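Local coordinates for protein transaminase (Bacillus megaterium, PDB 5G0A) that probably transfers amino groups between amines or amino acids and carbonyl compounds with pyridoxal-5'-phosphate, as an S-selective omega-transaminase of aminotransferase class III, at residues B[277-287]-B[382-390]; B[114-123]-B[321-332]. One frame throughout, in Å; residues are numbered along the deposited sequence.

Both contacts are mostly buried, but they lie in different places. Contact 1 is nearer the centre of the chain. It joins a loop of the cofactor domain to the hairpin of the small three-stranded sheet, and no other subunit touches its two segments. The centre of contact 2 lies about 21 Å from the centre of the chain, at the subunit interface. It joins an outermost strand of the seven-stranded sheet to a loop that reaches the second subunit's cofactor. The two contacts share no strand or helix, and their nearest atoms are about 9 Å apart. Contact 1 relies on ring stacking and direct bonds to backbone. Contact 2 has one salt bridge, and ordered waters make most of its polar links.

Contact 1: B[277-287]-B[382-390]; sequences RTGKWFGYQHY and DGYGLLWIV
Arg277 O accepts a bond from Leu386 N at 2.8 Å, at the turn of a beta-hairpin. Strands 378-384 and 387-392 form it in the small sheet of this PLP-dependent aminotransferase fold. The Arg277 side chain bends at chi2 (56°) and chi3 (57°), which brings its guanidinium back to the same turn. Arg277 NH1 donates to Leu386 O at 3.0 Å, in the guanidinium plane and with a nearly straight N-H. NH1 also bonds Ala445 O, and NH2 bonds Asn57. Thr278 CB sits over one face of the Tyr384 ring, 3.6 Å from its centroid, and Thr278 CG2 is 3.4 Å from Tyr384 CE1. Gly279 packs against Gly385, where a side chain on Gly385 would clash. His286 makes an offset stack with Tyr384, with centroids 4.4 Å apart and planes at 27°. Lys280 CD covers the opposite face of the imidazole. A leucine in place of Tyr384 would have no ring for this stack or for Thr278 CB to lie on, and would probably leave the imidazole less firmly held on its Tyr384 side. Within its own loop, His286 NE2 lies 2.9 Å from Thr278 OG1 in a hydrogen bond that either atom could donate.

Contact 2: B[114-123]-B[321-332]; sequences KVRFVSTGSE and DKHRWESVSTYA. Unlike the reference sequence in segment 321-332: Lys322 (reference Arg). With PLP (pyridoxal-5'-phosphate), chain K; PLP (pyridoxal-5'-phosphate), chain E.
Asp321 forms a salt bridge with the extended Lys114, whose NZ meets Asp321 OD1 on the syn side at 2.7 Å. Arg324 and Trp325 pair with an antiparallel strand of the second subunit. The Trp325 ring rests obliquely against the aliphatic part of Arg116, with Trp325 CZ3 3.7 Å from Arg116 CD. Ser327 OG bonds Ser166 OG of the second subunit and reaches Arg116 NH2 through one water. Ser329 N reaches the same NH2 through another, in the guanidinium plane. Arg116 NH1 forms a salt bridge with Asp87. The loop then enters the cofactor site at the dimer interface of this aminotransferase fold, where each PLP phosphate takes hydrogen bonds from both subunits. Two waters join Ser329 OG to Glu123, whose OE2 also bonds Thr120 OG1 of the second subunit. One water donates to the phosphate of the second subunit's PLP. Thr330 grips that phosphate through its N, and through Thr330 OG1 at 2.7 Å from O2P of the same PLP. Gly121 N, Ser122 N and Ser122 OG, at the start of helix 121-136, hold the phosphate of this subunit's PLP. Tyr331 CB lies against Ser119 OG. Ala332 fits closely onto the strand end, Ala332 CB 3.2 Å from Phe117 O.

Contact 1: B[277-287]-B[382-390]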
loop_
_atom_site.group_PDB
_atom_site.type_symbol
_atom_site.label_atom_id
_atom_site.label_comp_id
_atom_site.label_asym_id
_atom_site.label_seq_id
_atom_site.Cartn_x
_atom_site.Cartn_y
_atom_site.Cartn_z
ATOM N N ARG B 277 -2.908 4.119 -36.827
ATOM C CA ARG B 277 -1.525 3.705 -36.656
ATOM C C ARG B 277 -1.247 2.292 -37.204
ATOM O O ARG B 277 -0.151 2.020 -37.711
ATOM C CB ARG B 277 -1.137 3.792 -35.148
ATOM C CG ARG B 277 0.252 3.287 -34.753
ATOM C CD ARG B 277 1.394 3.965 -35.524
ATOM N NE ARG B 277 1.336 5.425 -35.349
ATOM C CZ ARG B 277 2.115 6.291 -35.996
ATOM N NH1 ARG B 277 3.050 5.846 -36.846
ATOM N NH2 ARG B 277 1.968 7.601 -35.785
ATOM N N THR B 278 -2.243 1.412 -37.089
ATOM C CA THR B 278 -2.071 -0.005 -37.446
ATOM C C THR B 278 -2.841 -0.356 -38.725
ATOM O O THR B 278 -2.991 -1.539 -39.057
ATOM C CB THR B 278 -2.552 -0.966 -36.314
ATOM O OG1 THR B 278 -3.984 -0.973 -36.249
ATOM C CG2 THR B 278 -1.956 -0.540 -34.944
ATOM N N GLY B 279 -3.338 0.658 -39.430
ATOM C CA GLY B 279 -4.064 0.408 -40.698
ATOM C C GLY B 279 -5.544 0.121 -40.549
ATOM O O GLY B 279 -6.217 -0.241 -41.526
ATOM N N LYS B 280 -6.046 0.238 -39.315
ATOM C CA LYS B 280 -7.477 0.293 -39.020
ATOM C C LYS B 280 -7.649 1.469 -38.059
ATOM O O LYS B 280 -6.639 2.031 -37.604
ATOM C CB LYS B 280 -7.965 -1.016 -38.379
ATOM C CG LYS B 280 -7.936 -2.211 -39.336
ATOM C CD LYS B 280 -8.577 -3.452 -38.735
ATOM C CE LYS B 280 -8.623 -4.584 -39.772
ATOM N NZ LYS B 280 -9.713 -4.367 -40.778
ATOM N N TRP B 281 -8.884 1.869 -37.780
ATOM C CA TRP B 281 -9.092 3.005 -36.856
ATOM C C TRP B 281 -8.407 2.725 -35.512
ATOM O O TRP B 281 -7.676 3.577 -34.991
ATOM C CB TRP B 281 -10.553 3.338 -36.675
ATOM C CG TRP B 281 -11.041 4.222 -37.802
ATOM C CD1 TRP B 281 -11.859 3.847 -38.834
ATOM C CD2 TRP B 281 -10.722 5.606 -38.018
ATOM N NE1 TRP B 281 -12.068 4.920 -39.694
ATOM C CE2 TRP B 281 -11.406 6.015 -39.202
ATOM C CE3 TRP B 281 -9.944 6.546 -37.327
ATOM C CZ2 TRP B 281 -11.317 7.311 -39.708
ATOM C CZ3 TRP B 281 -9.863 7.853 -37.832
ATOM C CH2 TRP B 281 -10.545 8.220 -39.008
ATOM N N PHE B 282 -8.608 1.516 -34.986
ATOM C CA PHE B 282 -7.990 1.139 -33.698
ATOM C C PHE B 282 -7.357 -0.239 -33.742
ATOM O O PHE B 282 -7.815 -1.114 -34.481
ATOM C CB PHE B 282 -9.026 1.187 -32.581
ATOM C CG PHE B 282 -9.532 2.562 -32.305
ATOM C CD1 PHE B 282 -8.761 3.446 -31.562
ATOM C CD2 PHE B 282 -10.753 2.991 -32.804
ATOM C CE1 PHE B 282 -9.225 4.745 -31.296
ATOM C CE2 PHE B 282 -11.226 4.271 -32.543
ATOM C CZ PHE B 282 -10.454 5.156 -31.810
ATOM N N GLY B 283 -6.299 -0.416 -32.953
ATOM C CA GLY B 283 -5.552 -1.673 -32.907
ATOM C C GLY B 283 -6.417 -2.880 -32.602
ATOM O O GLY B 283 -6.210 -3.945 -33.205
ATOM N N TYR B 284 -7.375 -2.737 -31.690
ATOM C CA TYR B 284 -8.217 -3.891 -31.300
ATOM C C TYR B 284 -9.045 -4.414 -32.469
ATOM O O TYR B 284 -9.492 -5.560 -32.449
ATOM C CB TYR B 284 -9.139 -3.596 -30.087
ATOM C CG TYR B 284 -10.308 -2.665 -30.371
ATOM C CD1 TYR B 284 -11.514 -3.163 -30.890
ATOM C CD2 TYR B 284 -10.213 -1.294 -30.105
ATOM C CE1 TYR B 284 -12.581 -2.327 -31.139
ATOM C CE2 TYR B 284 -11.285 -0.435 -30.355
ATOM C CZ TYR B 284 -12.456 -0.964 -30.894
ATOM O OH TYR B 284 -13.522 -0.144 -31.140
ATOM N N GLN B 285 -9.279 -3.559 -33.461
ATOM C CA GLN B 285 -10.150 -3.928 -34.599
ATOM C C GLN B 285 -9.577 -5.006 -35.508
ATOM O O GLN B 285 -10.308 -5.593 -36.325
ATOM C CB GLN B 285 -10.544 -2.693 -35.413
ATOM C CG GLN B 285 -11.417 -1.754 -34.597
ATOM C CD GLN B 285 -11.782 -0.484 -35.333
ATOM O OE1 GLN B 285 -10.938 0.163 -35.967
ATOM N NE2 GLN B 285 -13.043 -0.122 -35.252
ATOM N N HIS B 286 -8.283 -5.267 -35.384
ATOM C CA HIS B 286 -7.700 -6.428 -36.066
ATOM C C HIS B 286 -8.195 -7.766 -35.537
ATOM O O HIS B 286 -8.015 -8.787 -36.212
ATOM C CB HIS B 286 -6.180 -6.392 -36.004
ATOM C CG HIS B 286 -5.584 -5.276 -36.793
ATOM N ND1 HIS B 286 -5.327 -5.375 -38.146
ATOM C CD2 HIS B 286 -5.235 -4.019 -36.431
ATOM C CE1 HIS B 286 -4.812 -4.235 -38.576
ATOM N NE2 HIS B 286 -4.758 -3.389 -37.557
ATOM N N TYR B 287 -8.825 -7.762 -34.352
ATOM C CA TYR B 287 -9.090 -9.016 -33.614
ATOM C C TYR B 287 -10.555 -9.443 -33.475
ATOM O O TYR B 287 -10.855 -10.425 -32.784
ATOM C CB TYR B 287 -8.371 -8.974 -32.237
ATOM C CG TYR B 287 -6.899 -8.746 -32.423
ATOM C CD1 TYR B 287 -6.064 -9.800 -32.801
ATOM C CD2 TYR B 287 -6.344 -7.454 -32.330
ATOM C CE1 TYR B 287 -4.720 -9.597 -33.033
ATOM C CE2 TYR B 287 -5.001 -7.246 -32.564
ATOM C CZ TYR B 287 -4.203 -8.323 -32.914
ATOM O OH TYR B 287 -2.879 -8.135 -33.151
ATOM N N ASP B 382 7.316 -7.919 -37.889
ATOM C CA ASP B 382 5.890 -8.046 -37.794
ATOM C C ASP B 382 5.328 -6.638 -37.605
ATOM O O ASP B 382 6.051 -5.722 -37.207
ATOM C CB ASP B 382 5.548 -8.941 -36.600
ATOM C CG ASP B 382 4.171 -9.561 -36.698
ATOM O OD1 ASP B 382 3.491 -9.388 -37.730
ATOM O OD2 ASP B 382 3.770 -10.229 -35.720
ATOM N N GLY B 383 4.047 -6.477 -37.883
ATOM C CA GLY B 383 3.435 -5.149 -37.818
ATOM C C GLY B 383 2.268 -5.000 -38.742
ATOM O O GLY B 383 1.699 -5.991 -39.199
ATOM N N TYR B 384 1.895 -3.741 -38.984
ATOM C CA TYR B 384 0.749 -3.343 -39.781
ATOM C C TYR B 384 0.725 -1.816 -39.855
ATOM O O TYR B 384 1.308 -1.147 -38.997
ATOM C CB TYR B 384 -0.583 -3.905 -39.244
ATOM C CG TYR B 384 -0.740 -4.051 -37.727
ATOM C CD1 TYR B 384 -0.015 -3.263 -36.834
ATOM C CD2 TYR B 384 -1.662 -4.962 -37.204
ATOM C CE1 TYR B 384 -0.181 -3.404 -35.455
ATOM C CE2 TYR B 384 -1.842 -5.098 -35.834
ATOM C CZ TYR B 384 -1.108 -4.308 -34.970
ATOM O OH TYR B 384 -1.280 -4.448 -33.607
ATOM N N GLY B 385 0.084 -1.268 -40.884
ATOM C CA GLY B 385 -0.012 0.196 -41.031
ATOM C C GLY B 385 1.345 0.854 -40.928
ATOM O O GLY B 385 2.281 0.472 -41.635
ATOM N N LEU B 386 1.461 1.857 -40.048
ATOM C CA LEU B 386 2.747 2.490 -39.782
ATOM C C LEU B 386 3.289 2.157 -38.375
ATOM O O LEU B 386 3.725 3.044 -37.626
ATOM C CB LEU B 386 2.633 4.016 -39.963
ATOM C CG LEU B 386 2.715 4.592 -41.393
ATOM C CD1 LEU B 386 4.052 4.289 -42.053
ATOM C CD2 LEU B 386 1.545 4.124 -42.260
ATOM N N LEU B 387 3.278 0.874 -38.023
ATOM C CA LEU B 387 3.847 0.426 -36.758
ATOM C C LEU B 387 4.509 -0.939 -36.978
ATOM O O LEU B 387 3.822 -1.949 -37.162
ATOM C CB LEU B 387 2.755 0.334 -35.679
ATOM C CG LEU B 387 3.224 0.001 -34.242
ATOM C CD1 LEU B 387 4.156 1.073 -33.676
ATOM C CD2 LEU B 387 2.022 -0.198 -33.339
ATOM N N TRP B 388 5.835 -0.953 -36.973
ATOM C CA TRP B 388 6.578 -2.167 -37.318
ATOM C C TRP B 388 7.608 -2.503 -36.251
ATOM O O TRP B 388 8.280 -1.619 -35.715
ATOM C CB TRP B 388 7.187 -2.057 -38.744
ATOM C CG TRP B 388 6.086 -2.044 -39.777
ATOM C CD1 TRP B 388 5.396 -0.961 -40.231
ATOM C CD2 TRP B 388 5.516 -3.182 -40.430
ATOM N NE1 TRP B 388 4.425 -1.355 -41.118
ATOM C CE2 TRP B 388 4.486 -2.715 -41.263
ATOM C CE3 TRP B 388 5.789 -4.555 -40.400
ATOM C CZ2 TRP B 388 3.721 -3.569 -42.054
ATOM C CZ3 TRP B 388 5.025 -5.399 -41.174
ATOM C CH2 TRP B 388 4.011 -4.909 -41.991
ATOM N N ILE B 389 7.687 -3.786 -35.905
ATOM C CA ILE B 389 8.775 -4.270 -35.082
ATOM C C ILE B 389 9.691 -5.080 -35.979
ATOM O O ILE B 389 9.214 -5.786 -36.861
ATOM C CB ILE B 389 8.312 -5.189 -33.923
ATOM C CG1 ILE B 389 7.441 -6.334 -34.445
ATOM C CG2 ILE B 389 7.605 -4.398 -32.831
ATOM C CD1 ILE B 389 7.742 -7.667 -33.789
ATOM N N VAL B 390 10.992 -4.952 -35.751
ATOM C CA VAL B 390 11.998 -5.765 -36.422
ATOM C C VAL B 390 12.905 -6.329 -35.336
ATOM O O VAL B 390 13.598 -5.581 -34.621
ATOM C CB VAL B 390 12.849 -4.960 -37.436
ATOM C CG1 VAL B 390 13.853 -5.879 -38.139
ATOM C CG2 VAL B 390 11.976 -4.247 -38.466
#

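Contact 2: B[114-123]-B[321-332]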
loop_
_atom_site.group_PDB
_atom_site.type_symbol
_atom_site.label_atom_id
_atom_site.label_comp_id
_atom_site.label_asym_id
_atom_site.label_seq_id
_atom_site.Cartn_x
_atom_site.Cartn_y
_atom_site.Cartn_z
ATOM N N LYS B 114 -19.789 6.792 -23.934
ATOM C CA LYS B 114 -19.450 8.186 -23.687
ATOM C C LYS B 114 -17.925 8.401 -23.597
ATOM O O LYS B 114 -17.189 7.497 -23.267
ATOM C CB LYS B 114 -20.091 8.666 -22.381
ATOM C CG LYS B 114 -21.575 8.998 -22.469
ATOM C CD LYS B 114 -22.035 9.680 -21.197
ATOM C CE LYS B 114 -23.342 10.448 -21.387
ATOM N NZ LYS B 114 -23.553 11.305 -20.185
ATOM N N VAL B 115 -17.493 9.619 -23.908
ATOM C CA VAL B 115 -16.090 10.029 -23.858
ATOM C C VAL B 115 -15.871 11.046 -22.717
ATOM O O VAL B 115 -16.748 11.913 -22.423
ATOM C CB VAL B 115 -15.654 10.696 -25.205
ATOM C CG1 VAL B 115 -14.221 11.213 -25.142
ATOM C CG2 VAL B 115 -15.809 9.754 -26.393
ATOM N N ARG B 116 -14.698 10.964 -22.092
ATOM C CA ARG B 116 -14.185 12.068 -21.256
ATOM C C ARG B 116 -12.870 12.491 -21.856
ATOM O O ARG B 116 -11.958 11.667 -21.981
ATOM C CB ARG B 116 -13.956 11.661 -19.793
ATOM C CG ARG B 116 -13.173 12.727 -18.991
ATOM C CD ARG B 116 -13.564 12.734 -17.511
ATOM N NE ARG B 116 -12.736 13.669 -16.712
ATOM C CZ ARG B 116 -12.976 14.970 -16.587
ATOM N NH1 ARG B 116 -13.991 15.536 -17.244
ATOM N NH2 ARG B 116 -12.170 15.704 -15.832
ATOM N N PHE B 117 -12.766 13.765 -22.240
ATOM C CA PHE B 117 -11.494 14.267 -22.755
ATOM C C PHE B 117 -10.619 14.775 -21.619
ATOM O O PHE B 117 -11.107 15.429 -20.687
ATOM C CB PHE B 117 -11.741 15.400 -23.758
ATOM C CG PHE B 117 -12.365 14.927 -25.040
ATOM C CD1 PHE B 117 -11.591 14.259 -25.972
ATOM C CD2 PHE B 117 -13.723 15.160 -25.310
ATOM C CE1 PHE B 117 -12.137 13.813 -27.179
ATOM C CE2 PHE B 117 -14.290 14.715 -26.500
ATOM C CZ PHE B 117 -13.491 14.046 -27.436
ATOM N N VAL B 118 -9.332 14.487 -21.749
ATOM C CA VAL B 118 -8.292 15.001 -20.864
ATOM C C VAL B 118 -7.137 15.517 -21.714
ATOM O O VAL B 118 -7.295 15.708 -22.921
ATOM C CB VAL B 118 -7.849 13.917 -19.836
ATOM C CG1 VAL B 118 -8.954 13.686 -18.795
ATOM C CG2 VAL B 118 -7.498 12.595 -20.536
ATOM N N SER B 119 -5.963 15.767 -21.114
ATOM C CA SER B 119 -4.905 16.427 -21.914
ATOM C C SER B 119 -3.790 15.527 -22.394
ATOM O O SER B 119 -3.031 15.928 -23.274
ATOM C CB SER B 119 -4.267 17.615 -21.144
ATOM O OG SER B 119 -5.232 18.622 -20.919
ATOM N N THR B 120 -3.661 14.332 -21.805
ATOM C CA THR B 120 -2.564 13.436 -22.130
ATOM C C THR B 120 -2.997 11.962 -22.097
ATOM O O THR B 120 -4.049 11.637 -21.550
ATOM C CB THR B 120 -1.354 13.603 -21.170
ATOM O OG1 THR B 120 -1.685 13.117 -19.854
ATOM C CG2 THR B 120 -0.896 15.093 -21.037
ATOM N N GLY B 121 -2.164 11.086 -22.672
ATOM C CA GLY B 121 -2.455 9.655 -22.667
ATOM C C GLY B 121 -2.415 9.104 -21.247
ATOM O O GLY B 121 -3.247 8.271 -20.885
ATOM N N SER B 122 -1.456 9.580 -20.437
ATOM C CA SER B 122 -1.367 9.117 -19.047
ATOM C C SER B 122 -2.610 9.529 -18.280
ATOM O O SER B 122 -3.143 8.741 -17.519
ATOM C CB SER B 122 -0.130 9.663 -18.330
ATOM O OG SER B 122 1.040 9.080 -18.872
ATOM N N GLU B 123 -3.059 10.768 -18.479
ATOM C CA GLU B 123 -4.329 11.208 -17.863
ATOM C C GLU B 123 -5.517 10.360 -18.321
ATOM O O GLU B 123 -6.417 10.077 -17.530
ATOM C CB GLU B 123 -4.593 12.688 -18.120
ATOM C CG GLU B 123 -3.706 13.593 -17.238
ATOM C CD GLU B 123 -4.101 15.058 -17.312
ATOM O OE1 GLU B 123 -4.841 15.436 -18.248
ATOM O OE2 GLU B 123 -3.695 15.818 -16.403
ATOM N N ASP B 321 -23.577 7.903 -15.265
ATOM C CA ASP B 321 -24.636 8.900 -15.405
ATOM C C ASP B 321 -25.597 9.005 -14.222
ATOM O O ASP B 321 -26.258 10.038 -14.056
ATOM C CB ASP B 321 -25.472 8.593 -16.651
ATOM C CG ASP B 321 -24.868 9.153 -17.937
ATOM O OD1 ASP B 321 -23.842 9.879 -17.915
ATOM O OD2 ASP B 321 -25.459 8.868 -18.997
ATOM N N LYS B 322 -25.691 7.946 -13.418
ATOM C CA LYS B 322 -26.604 7.929 -12.270
ATOM C C LYS B 322 -26.032 8.609 -11.027
ATOM O O LYS B 322 -26.723 8.729 -10.022
ATOM C CB LYS B 322 -27.012 6.490 -11.912
ATOM C CG LYS B 322 -27.934 5.843 -12.931
ATOM C CD LYS B 322 -28.080 4.359 -12.621
ATOM C CE LYS B 322 -28.909 3.673 -13.704
ATOM N NZ LYS B 322 -30.378 3.849 -13.507
ATOM N N HIS B 323 -24.779 9.057 -11.098
ATOM C CA HIS B 323 -24.105 9.634 -9.933
ATOM C C HIS B 323 -23.486 10.981 -10.239
ATOM O O HIS B 323 -23.363 11.369 -11.417
ATOM C CB HIS B 323 -23.003 8.660 -9.478
ATOM C CG HIS B 323 -23.509 7.280 -9.224
ATOM N ND1 HIS B 323 -23.390 6.262 -10.148
ATOM C CD2 HIS B 323 -24.194 6.764 -8.180
ATOM C CE1 HIS B 323 -23.946 5.167 -9.662
ATOM N NE2 HIS B 323 -24.435 5.441 -8.469
ATOM N N ARG B 324 -23.125 11.697 -9.174
ATOM C CA ARG B 324 -22.346 12.927 -9.281
ATOM C C ARG B 324 -20.883 12.526 -9.119
ATOM O O ARG B 324 -20.483 12.033 -8.067
ATOM C CB ARG B 324 -22.727 13.921 -8.193
ATOM C CG ARG B 324 -24.147 14.440 -8.342
ATOM C CD ARG B 324 -24.485 15.397 -7.232
ATOM N NE ARG B 324 -25.798 16.006 -7.479
ATOM C CZ ARG B 324 -26.558 16.576 -6.552
ATOM N NH1 ARG B 324 -26.188 16.605 -5.277
ATOM N NH2 ARG B 324 -27.713 17.119 -6.927
ATOM N N TRP B 325 -20.096 12.745 -10.167
ATOM C CA TRP B 325 -18.695 12.307 -10.176
ATOM C C TRP B 325 -17.814 13.509 -9.846
ATOM O O TRP B 325 -17.810 14.481 -10.581
ATOM C CB TRP B 325 -18.339 11.763 -11.559
ATOM C CG TRP B 325 -16.971 11.153 -11.659
ATOM C CD1 TRP B 325 -16.196 10.664 -10.625
ATOM C CD2 TRP B 325 -16.265 10.860 -12.865
ATOM N NE1 TRP B 325 -15.032 10.105 -11.133
ATOM C CE2 TRP B 325 -15.045 10.227 -12.500
ATOM C CE3 TRP B 325 -16.533 11.084 -14.229
ATOM C CZ2 TRP B 325 -14.097 9.815 -13.450
ATOM C CZ3 TRP B 325 -15.593 10.675 -15.184
ATOM C CH2 TRP B 325 -14.391 10.030 -14.786
ATOM N N GLU B 326 -17.087 13.429 -8.728
ATOM C CA GLU B 326 -16.390 14.592 -8.163
ATOM C C GLU B 326 -14.962 14.679 -8.692
ATOM O O GLU B 326 -13.984 14.641 -7.916
ATOM C CB GLU B 326 -16.368 14.477 -6.646
ATOM C CG GLU B 326 -17.773 14.582 -6.033
ATOM C CD GLU B 326 -17.748 14.458 -4.520
ATOM O OE1 GLU B 326 -17.150 13.493 -4.026
ATOM O OE2 GLU B 326 -18.348 15.302 -3.818
ATOM N N SER B 327 -14.852 14.820 -10.012
ATOM C CA SER B 327 -13.533 14.811 -10.649
ATOM C C SER B 327 -13.379 16.033 -11.531
ATOM O O SER B 327 -14.229 16.297 -12.401
ATOM C CB SER B 327 -13.365 13.535 -11.475
ATOM O OG SER B 327 -11.988 13.261 -11.752
ATOM N N VAL B 328 -12.307 16.797 -11.300
ATOM C CA VAL B 328 -12.048 17.953 -12.157
ATOM C C VAL B 328 -10.589 17.955 -12.596
ATOM O O VAL B 328 -9.678 17.590 -11.829
ATOM C CB VAL B 328 -12.436 19.290 -11.457
ATOM C CG1 VAL B 328 -11.693 19.451 -10.132
ATOM C CG2 VAL B 328 -12.215 20.494 -12.388
ATOM N N SER B 329 -10.386 18.335 -13.853
ATOM C CA SER B 329 -9.060 18.523 -14.433
ATOM C C SER B 329 -9.146 19.865 -15.176
ATOM O O SER B 329 -10.014 20.041 -16.030
ATOM C CB SER B 329 -8.733 17.375 -15.397
ATOM O OG SER B 329 -7.680 17.752 -16.262
ATOM N N THR B 330 -8.279 20.826 -14.844
ATOM C CA THR B 330 -8.419 22.176 -15.425
ATOM C C THR B 330 -8.587 22.125 -16.959
ATOM O O THR B 330 -9.581 22.650 -17.496
ATOM C CB THR B 330 -7.230 23.097 -15.042
ATOM O OG1 THR B 330 -7.124 23.145 -13.608
ATOM C CG2 THR B 330 -7.473 24.527 -15.553
ATOM N N TYR B 331 -7.634 21.507 -17.650
ATOM C CA TYR B 331 -7.592 21.572 -19.107
ATOM C C TYR B 331 -8.394 20.478 -19.816
ATOM O O TYR B 331 -8.416 20.419 -21.044
ATOM C CB TYR B 331 -6.156 21.650 -19.630
ATOM C CG TYR B 331 -5.455 22.890 -19.103
ATOM C CD1 TYR B 331 -6.127 24.115 -19.050
ATOM C CD2 TYR B 331 -4.152 22.834 -18.630
ATOM C CE1 TYR B 331 -5.510 25.258 -18.559
ATOM C CE2 TYR B 331 -3.520 23.992 -18.151
ATOM C CZ TYR B 331 -4.223 25.194 -18.114
ATOM O OH TYR B 331 -3.641 26.369 -17.635
ATOM N N ALA B 332 -9.054 19.610 -19.046
ATOM C CA ALA B 332 -9.925 18.608 -19.670
ATOM C C ALA B 332 -10.976 19.284 -20.549
ATOM O O ALA B 332 -11.782 20.079 -20.055
ATOM C CB ALA B 332 -10.626 17.769 -18.601
HETATM N N1 PLP K . -0.209 4.308 -23.152
HETATM C C2 PLP K . 0.508 3.899 -24.226
HETATM C C2A PLP K . 0.256 2.533 -24.825
HETATM C C3 PLP K . 1.479 4.821 -24.860
HETATM O O3 PLP K . 2.181 4.479 -25.950
HETATM C C4 PLP K . 1.674 6.154 -24.270
HETATM C C4A PLP K . 2.635 7.150 -24.919
HETATM C C5 PLP K . 0.857 6.449 -23.068
HETATM C C6 PLP K . -0.019 5.500 -22.562
HETATM C C5A PLP K . 0.994 7.760 -22.306
HETATM O O4P PLP K . 0.680 8.901 -23.075
HETATM P P PLP K . 1.330 10.310 -22.613
HETATM O O1P PLP K . 0.601 11.247 -23.538
HETATM O O2P PLP K . 1.051 10.542 -21.139
HETATM O O3P PLP K . 2.802 10.193 -22.907
HETATM N N1 PLP E . -2.685 22.032 -7.457
HETATM C C2 PLP E . -3.451 23.085 -7.139
HETATM C C2A PLP E . -3.192 23.914 -5.896
HETATM C C3 PLP E . -4.531 23.483 -8.038
HETATM O O3 PLP E . -5.297 24.549 -7.732
HETATM C C4 PLP E . -4.739 22.706 -9.277
HETATM C C4A PLP E . -5.810 23.128 -10.267
HETATM C C5 PLP E . -3.843 21.560 -9.504
HETATM C C6 PLP E . -2.863 21.262 -8.566
HETATM C C5A PLP E . -4.001 20.611 -10.679
HETATM O O4P PLP E . -3.971 21.235 -11.935
HETATM P P PLP E . -4.697 20.549 -13.183
HETATM O O1P PLP E . -4.273 19.103 -13.267
HETATM O O2P PLP E . -6.181 20.747 -12.928
HETATM O O3P PLP E . -4.185 21.333 -14.338
HETATM O O HOH W 1 -10.419 14.700 -13.638
HETATM O O HOH W 2 -12.704 18.515 -15.658
HETATM O O HOH W 3 -8.882 17.948 -23.443
HETATM O O HOH W 4 -6.462 17.589 -18.758
HETATM O O HOH W 5 -6.395 19.362 -23.468
HETATM O O HOH W 6 -5.200 17.687 -15.352
#